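PDB 4M8R: hypothetical protein from Bacteroides caccae, which is of unknown function but belongs to the DUF4784 family, joining an N-terminal Ig-like domain to a WD40-like beta-propeller domain. Local coordinates for residues A362-N374 against R378-D388. Numbering follows the deposited sequence.
Sequences AQLSDKKVVSITN and RIGTITVLFSD. With EDO (1,2-ethanediol), chain H.
Val369 packs against Val384 and Phe386 on the apolar face of the antiparallel hairpin formed by strands 368-373 and 381-387. Its two methyls divide the work: CG1 meets Val384 CG1 at 3.6 Å, while CG2 approaches Phe386 CE1 obliquely at 3.4 Å. With CG1 anti to the backbone N (chi1 176°), Val384 lays that methyl over one face of the Phe386 ring, toward its rim. Trp405 meets the same ring edge-to-face, and Ile372 continues the apolar face toward Ile305 and Phe343. Backbone pairing is regular at the turn end, where Thr373 and Thr383 exchange two hydrogen bonds, Thr373 N to Thr383 O (2.9 Å) and Thr383 N to Thr373 O (2.7 Å). Midway, Val370 and Ser371 together face Leu385, a beta bulge: Val370 N reaches Leu385 O almost straight (2.9 Å), whereas Leu385 N turns to Ser371 O (3.0 Å). Beside the bulge, Val370 CG2 lies 3.8 Å from Leu385 CD2. On the opposite face, Thr383 OG1 hydrogen-bonds to Asp397 and Trp421, and Ser371 OG and Thr373 OG1 to the backbone of Val419 and Trp421. The Lys367 end is more open: Lys368 and Ser387 still exchange backbone hydrogen bonds, but the extended Lys368 side chain leads away and Lys367 is exposed. At the other end a water links Asn374 ND2 to Thr381 O; ND2 also bonds to Tyr308 O. Residues 365-367 lead from the outermost strand of one four-stranded sheet into strand 368-373, the first of the next, a blade-to-blade connection consistent with the WD40-like beta-propeller.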
loop_
_atom_site.group_PDB
_atom_site.type_symbol
_atom_site.label_atom_id
_atom_site.label_comp_id
_atom_site.label_asym_id
_atom_site.label_seq_id
_atom_site.Cartn_x
_atom_site.Cartn_y
_atom_site.Cartn_z
ATOM N N ALA A 362 -15.972 31.925 -4.871
ATOM C CA ALA A 362 -14.994 33.006 -4.904
ATOM C C ALA A 362 -15.233 33.866 -6.140
ATOM O O ALA A 362 -15.538 33.350 -7.215
ATOM C CB ALA A 362 -13.581 32.447 -4.915
ATOM N N GLN A 363 -15.088 35.175 -5.969
ATOM C CA GLN A 363 -15.371 36.155 -7.016
ATOM C C GLN A 363 -14.332 37.261 -6.894
ATOM O O GLN A 363 -14.096 37.771 -5.801
ATOM C CB GLN A 363 -16.794 36.712 -6.837
ATOM C CG GLN A 363 -17.097 38.052 -7.521
ATOM C CD GLN A 363 -17.867 37.923 -8.828
ATOM O OE1 GLN A 363 -18.941 37.316 -8.869
ATOM N NE2 GLN A 363 -17.336 38.517 -9.898
ATOM N N LEU A 364 -13.706 37.622 -8.011
ATOM C CA LEU A 364 -12.714 38.696 -8.018
ATOM C C LEU A 364 -13.038 39.730 -9.086
ATOM O O LEU A 364 -12.746 39.522 -10.264
ATOM C CB LEU A 364 -11.323 38.116 -8.247
ATOM C CG LEU A 364 -10.854 37.193 -7.123
ATOM C CD1 LEU A 364 -9.633 36.417 -7.569
ATOM C CD2 LEU A 364 -10.558 37.979 -5.853
ATOM N N SER A 365 -13.648 40.836 -8.666
ATOM C CA SER A 365 -14.016 41.921 -9.576
ATOM C C SER A 365 -12.782 42.678 -10.058
ATOM O O SER A 365 -11.839 42.884 -9.296
ATOM C CB SER A 365 -14.968 42.897 -8.883
ATOM O OG SER A 365 -16.082 42.212 -8.341
ATOM N N ASP A 366 -12.791 43.081 -11.326
ATOM C CA ASP A 366 -11.684 43.834 -11.920
ATOM C C ASP A 366 -10.359 43.054 -11.917
ATOM O O ASP A 366 -9.287 43.646 -11.786
ATOM C CB ASP A 366 -11.516 45.186 -11.210
ATOM N N LYS A 367 -10.439 41.727 -12.042
ATOM C CA LYS A 367 -9.255 40.872 -12.208
ATOM C C LYS A 367 -9.584 39.729 -13.154
ATOM O O LYS A 367 -10.636 39.104 -13.030
ATOM C CB LYS A 367 -8.770 40.319 -10.866
ATOM C CG LYS A 367 -8.269 41.405 -9.929
ATOM C CD LYS A 367 -7.471 40.864 -8.756
ATOM C CE LYS A 367 -7.090 42.006 -7.822
ATOM N NZ LYS A 367 -6.157 41.588 -6.742
ATOM N N LYS A 368 -8.686 39.470 -14.100
ATOM C CA LYS A 368 -8.885 38.427 -15.104
ATOM C C LYS A 368 -7.933 37.253 -14.879
ATOM O O LYS A 368 -6.712 37.417 -14.924
ATOM C CB LYS A 368 -8.674 38.998 -16.508
ATOM C CG LYS A 368 -9.026 38.023 -17.623
ATOM C CD LYS A 368 -8.836 38.632 -19.002
ATOM C CE LYS A 368 -9.102 37.603 -20.088
ATOM N NZ LYS A 368 -8.689 38.082 -21.433
ATOM N N VAL A 369 -8.500 36.072 -14.640
ATOM C CA VAL A 369 -7.714 34.852 -14.476
ATOM C C VAL A 369 -7.248 34.377 -15.844
ATOM O O VAL A 369 -8.063 34.224 -16.744
ATOM C CB VAL A 369 -8.542 33.723 -13.831
ATOM C CG1 VAL A 369 -7.739 32.425 -13.782
ATOM C CG2 VAL A 369 -8.998 34.113 -12.433
ATOM N N VAL A 370 -5.945 34.147 -15.991
ATOM C CA VAL A 370 -5.371 33.674 -17.263
ATOM C C VAL A 370 -4.716 32.292 -17.185
ATOM O O VAL A 370 -4.405 31.697 -18.218
ATOM C CB VAL A 370 -4.341 34.669 -17.839
ATOM C CG1 VAL A 370 -5.050 35.915 -18.352
ATOM C CG2 VAL A 370 -3.275 35.019 -16.806
ATOM N N SER A 371 -4.498 31.793 -15.973
ATOM C CA SER A 371 -3.994 30.447 -15.784
ATOM C C SER A 371 -4.429 29.913 -14.428
ATOM O O SER A 371 -4.530 30.669 -13.458
ATOM C CB SER A 371 -2.470 30.433 -15.883
ATOM O OG SER A 371 -1.981 29.118 -16.074
ATOM N N ILE A 372 -4.709 28.611 -14.380
ATOM C CA ILE A 372 -4.992 27.901 -13.133
ATOM C C ILE A 372 -4.186 26.609 -13.132
ATOM O O ILE A 372 -4.087 25.933 -14.154
ATOM C CB ILE A 372 -6.492 27.554 -12.988
ATOM C CG1 ILE A 372 -7.358 28.805 -13.156
ATOM C CG2 ILE A 372 -6.764 26.908 -11.634
ATOM C CD1 ILE A 372 -8.840 28.552 -12.988
ATOM N N THR A 373 -3.627 26.260 -11.979
ATOM C CA THR A 373 -2.848 25.033 -11.855
ATOM C C THR A 373 -2.788 24.583 -10.389
ATOM O O THR A 373 -3.143 25.352 -9.495
ATOM C CB THR A 373 -1.444 25.219 -12.466
ATOM O OG1 THR A 373 -0.720 23.984 -12.419
ATOM C CG2 THR A 373 -0.671 26.329 -11.746
ATOM N N ASN A 374 -2.360 23.339 -10.155
ATOM C CA ASN A 374 -2.468 22.713 -8.836
ATOM C C ASN A 374 -1.139 22.209 -8.313
ATOM O O ASN A 374 -0.405 21.534 -9.028
ATOM C CB ASN A 374 -3.423 21.522 -8.887
ATOM C CG ASN A 374 -4.817 21.902 -9.336
ATOM O OD1 ASN A 374 -5.033 22.234 -10.496
ATOM N ND2 ASN A 374 -5.773 21.838 -8.421
ATOM N N ARG A 378 0.045 19.949 -1.740
ATOM C CA ARG A 378 -1.001 20.580 -0.945
ATOM C C ARG A 378 -2.295 19.836 -1.211
ATOM O O ARG A 378 -2.398 19.097 -2.191
ATOM C CB ARG A 378 -1.174 22.047 -1.347
ATOM C CG ARG A 378 0.056 22.905 -1.115
ATOM C CD ARG A 378 0.337 23.047 0.370
ATOM N NE ARG A 378 1.380 24.028 0.652
ATOM C CZ ARG A 378 2.687 23.777 0.645
ATOM N NH1 ARG A 378 3.163 22.563 0.360
ATOM N NH2 ARG A 378 3.535 24.758 0.926
ATOM N N ILE A 379 -3.279 20.042 -0.344
ATOM C CA ILE A 379 -4.623 19.533 -0.570
ATOM C C ILE A 379 -5.611 20.692 -0.532
ATOM O O ILE A 379 -5.446 21.631 0.243
ATOM C CB ILE A 379 -5.028 18.451 0.456
ATOM C CG1 ILE A 379 -4.807 18.933 1.897
ATOM C CG2 ILE A 379 -4.241 17.169 0.205
ATOM C CD1 ILE A 379 -5.459 18.050 2.941
ATOM N N GLY A 380 -6.619 20.628 -1.393
ATOM C CA GLY A 380 -7.696 21.612 -1.405
ATOM C C GLY A 380 -7.281 23.025 -1.765
ATOM O O GLY A 380 -7.823 23.986 -1.222
ATOM N N THR A 381 -6.327 23.165 -2.682
ATOM C CA THR A 381 -5.937 24.485 -3.170
ATOM C C THR A 381 -5.818 24.507 -4.684
ATOM O O THR A 381 -5.591 23.477 -5.320
ATOM C CB THR A 381 -4.595 24.973 -2.578
ATOM O OG1 THR A 381 -3.514 24.218 -3.135
ATOM C CG2 THR A 381 -4.579 24.839 -1.062
ATOM N N ILE A 382 -5.985 25.698 -5.244
ATOM C CA ILE A 382 -5.620 25.973 -6.624
ATOM C C ILE A 382 -4.691 27.171 -6.636
ATOM O O ILE A 382 -4.705 27.991 -5.715
ATOM C CB ILE A 382 -6.841 26.261 -7.517
ATOM C CG1 ILE A 382 -7.681 27.417 -6.964
ATOM C CG2 ILE A 382 -7.693 25.009 -7.655
ATOM C CD1 ILE A 382 -8.778 27.870 -7.907
ATOM N N THR A 383 -3.877 27.258 -7.678
ATOM C CA THR A 383 -2.982 28.380 -7.857
ATOM C C THR A 383 -3.410 29.109 -9.105
ATOM O O THR A 383 -3.606 28.497 -10.152
ATOM C CB THR A 383 -1.536 27.906 -7.985
ATOM O OG1 THR A 383 -1.179 27.186 -6.796
ATOM C CG2 THR A 383 -0.597 29.089 -8.173
ATOM N N VAL A 384 -3.551 30.424 -8.984
ATOM C CA VAL A 384 -4.184 31.232 -10.012
ATOM C C VAL A 384 -3.295 32.401 -10.408
ATOM O O VAL A 384 -2.622 32.989 -9.564
ATOM C CB VAL A 384 -5.539 31.759 -9.509
ATOM C CG1 VAL A 384 -6.173 32.695 -10.524
ATOM C CG2 VAL A 384 -6.469 30.593 -9.204
ATOM N N LEU A 385 -3.308 32.724 -11.701
ATOM C CA LEU A 385 -2.562 33.846 -12.241
ATOM C C LEU A 385 -3.540 34.898 -12.770
ATOM O O LEU A 385 -4.307 34.617 -13.689
ATOM C CB LEU A 385 -1.641 33.362 -13.362
ATOM C CG LEU A 385 -0.641 34.371 -13.932
ATOM C CD1 LEU A 385 0.442 34.723 -12.922
ATOM C CD2 LEU A 385 -0.018 33.812 -15.197
ATOM N N PHE A 386 -3.500 36.100 -12.188
ATOM C CA PHE A 386 -4.370 37.220 -12.584
ATOM C C PHE A 386 -3.604 38.278 -13.347
ATOM O O PHE A 386 -2.385 38.362 -13.242
ATOM C CB PHE A 386 -4.944 37.936 -11.364
ATOM C CG PHE A 386 -5.618 37.033 -10.391
ATOM C CD1 PHE A 386 -6.879 36.526 -10.663
ATOM C CD2 PHE A 386 -4.998 36.698 -9.196
ATOM C CE1 PHE A 386 -7.507 35.686 -9.761
ATOM C CE2 PHE A 386 -5.619 35.861 -8.290
ATOM C CZ PHE A 386 -6.878 35.351 -8.573
ATOM N N SER A 387 -4.339 39.109 -14.078
ATOM C CA SER A 387 -3.812 40.365 -14.604
ATOM C C SER A 387 -4.754 41.500 -14.218
ATOM O O SER A 387 -5.939 41.266 -13.969
ATOM C CB SER A 387 -3.664 40.299 -16.122
ATOM O OG SER A 387 -4.879 39.922 -16.736
ATOM N N ASP A 388 -4.213 42.716 -14.148
ATOM C CA ASP A 388 -5.019 43.924 -13.927
ATOM C C ASP A 388 -5.351 44.596 -15.271
ATOM O O ASP A 388 -6.433 44.417 -15.848
ATOM C CB ASP A 388 -4.272 44.910 -13.019
ATOM C CG ASP A 388 -3.135 45.630 -13.738
ATOM O OD1 ASP A 388 -2.299 44.950 -14.376
ATOM O OD2 ASP A 388 -3.082 46.879 -13.667
HETATM C C1 EDO H . -7.018 23.328 -14.150
HETATM O O1 EDO H . -5.973 23.323 -15.126
HETATM C C2 EDO H . -6.450 22.815 -12.835
HETATM O O2 EDO H . -7.415 22.898 -11.778
HETATM O O HOH W 1 -5.639 20.491 -5.411
#